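Local coordinates for ankyrin repeat family protein (Enterococcus faecalis, PDB 3HRA), which is of unknown function but, as an ankyrin repeat protein of stacked helix pairs, probably serves as a scaffold for binding other proteins, at residues V122-L126 and L163-N167. Residues are numbered along the deposited sequence; the frame is centred on the assembly and turned at random.
Sequences VKLLL and LLMEN
Leu163 reaches out from helix 155-166 and sets its two methyls on different parts of helix 119-128. CD1 wedges between Val122 and Lys123, 3.5 Å from Val122 CG1 and 3.5 Å from Lys123 CG, the latter tighter than usual for two carbons. The valine and leucine lie alongside, pointing opposite ways, and the lysine stem passes crosswise to Leu163. An extended lysine suits this margin: its CG methylene packs against the leucine while the ammonium is carried outward, where it has a weak, long ion pair with Asp120. The other methyl, CD2, lies 3.9 Å from Leu126 CD1. Val122 takes part through one branch, CG1 being anti to the backbone N (chi1 175°); compact and buried, it also packs on Leu110 and Ala113 of helix 110-115. Leu164, next along the helix, bends its end in to bring CD2 to 4.3 Å from Val122 CG1, while its side chain also touches helix 143-149.

Leu126 lays its CD1 methyl over the face of the Asn167 amide, 3.7 Å from both Asn167 CG and ND2. That amide is tethered to its own helix: Asn167 ND2 donates to Leu163 O over 2.8 Å, nearly straight at 169°, and the acceptor lies almost in the amide plane. Asparagine suits the end of the helix because its short side chain can fold back onto a carbonyl of the last turn, which also holds the amide steady beside Leu126. Ile133, in the loop after helix 119-128, touches both. Helices 110-115 and 119-128 form one pair, 143-149 and 155-166 the adjacent one, consistent with ankyrin stacking. Dispersion between methyls joins them here; the lysine adds only its aliphatic CG, and the amide, one N-H spent on its own helix, offers a face to a methyl.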
# COMPACT_ATOMS: atom_id res chain seq x y z
N VAL A 122 -5.39 -4.08 -4.83
CA VAL A 122 -5.08 -3.80 -6.22
C VAL A 122 -6.28 -3.19 -6.95
O VAL A 122 -6.15 -2.19 -7.66
CB VAL A 122 -4.61 -5.07 -6.95
CG1 VAL A 122 -4.41 -4.78 -8.42
CG2 VAL A 122 -3.34 -5.59 -6.28
N LYS A 123 -7.45 -3.80 -6.76
CA LYS A 123 -8.68 -3.34 -7.42
C LYS A 123 -8.99 -1.93 -7.01
O LYS A 123 -9.29 -1.08 -7.85
CB LYS A 123 -9.86 -4.23 -7.03
CG LYS A 123 -9.80 -5.63 -7.60
CD LYS A 123 -10.92 -6.50 -7.01
CE LYS A 123 -10.78 -7.96 -7.48
NZ LYS A 123 -11.37 -8.94 -6.51
N LEU A 124 -8.90 -1.68 -5.70
CA LEU A 124 -9.14 -0.37 -5.14
C LEU A 124 -8.22 0.69 -5.77
O LEU A 124 -8.68 1.76 -6.20
CB LEU A 124 -8.90 -0.43 -3.64
CG LEU A 124 -9.97 0.06 -2.67
CD1 LEU A 124 -11.34 -0.42 -3.08
CD2 LEU A 124 -9.60 -0.44 -1.27
N LEU A 125 -6.93 0.39 -5.83
CA LEU A 125 -5.97 1.34 -6.37
C LEU A 125 -6.17 1.55 -7.87
O LEU A 125 -6.04 2.68 -8.36
CB LEU A 125 -4.54 0.90 -6.06
CG LEU A 125 -4.19 0.89 -4.56
CD1 LEU A 125 -2.96 0.03 -4.32
CD2 LEU A 125 -3.96 2.31 -4.02
N LEU A 126 -6.48 0.48 -8.60
CA LEU A 126 -6.77 0.61 -10.02
C LEU A 126 -8.03 1.47 -10.28
O LEU A 126 -8.02 2.35 -11.14
CB LEU A 126 -6.87 -0.76 -10.70
CG LEU A 126 -5.57 -1.57 -10.75
CD1 LEU A 126 -5.81 -2.95 -11.34
CD2 LEU A 126 -4.50 -0.84 -11.55
N LEU A 163 -6.21 -9.31 -13.69
CA LEU A 163 -6.69 -7.99 -13.25
C LEU A 163 -5.80 -6.87 -13.81
O LEU A 163 -6.31 -5.89 -14.36
CB LEU A 163 -6.67 -7.93 -11.72
CG LEU A 163 -7.72 -7.13 -10.94
CD1 LEU A 163 -7.14 -6.65 -9.61
CD2 LEU A 163 -8.32 -5.97 -11.72
N LEU A 164 -4.48 -7.02 -13.69
CA LEU A 164 -3.54 -6.01 -14.20
C LEU A 164 -3.62 -5.86 -15.72
O LEU A 164 -3.64 -4.75 -16.25
CB LEU A 164 -2.08 -6.32 -13.77
CG LEU A 164 -1.79 -6.16 -12.27
CD1 LEU A 164 -0.46 -6.79 -11.86
CD2 LEU A 164 -1.84 -4.67 -11.90
N MET A 165 -3.65 -6.99 -16.43
CA MET A 165 -3.72 -6.93 -17.89
C MET A 165 -5.04 -6.33 -18.35
O MET A 165 -5.10 -5.62 -19.34
CB MET A 165 -3.51 -8.31 -18.51
CG MET A 165 -2.14 -8.92 -18.20
SD MET A 165 -0.76 -7.84 -18.61
CE MET A 165 -0.90 -7.78 -20.40
N GLU A 166 -6.12 -6.63 -17.62
CA GLU A 166 -7.42 -6.10 -18.01
C GLU A 166 -7.49 -4.60 -17.77
O GLU A 166 -8.39 -3.92 -18.28
CB GLU A 166 -8.53 -6.82 -17.27
CG GLU A 166 -8.88 -8.16 -17.87
CD GLU A 166 -9.49 -8.05 -19.27
OE1 GLU A 166 -10.39 -7.21 -19.46
OE2 GLU A 166 -9.07 -8.81 -20.16
N ASN A 167 -6.54 -4.08 -17.00
CA ASN A 167 -6.49 -2.66 -16.72
C ASN A 167 -5.37 -1.97 -17.48
O ASN A 167 -4.99 -0.84 -17.15
CB ASN A 167 -6.38 -2.40 -15.21
CG ASN A 167 -7.72 -2.51 -14.51
OD1 ASN A 167 -8.40 -1.51 -14.31
ND2 ASN A 167 -8.11 -3.74 -14.14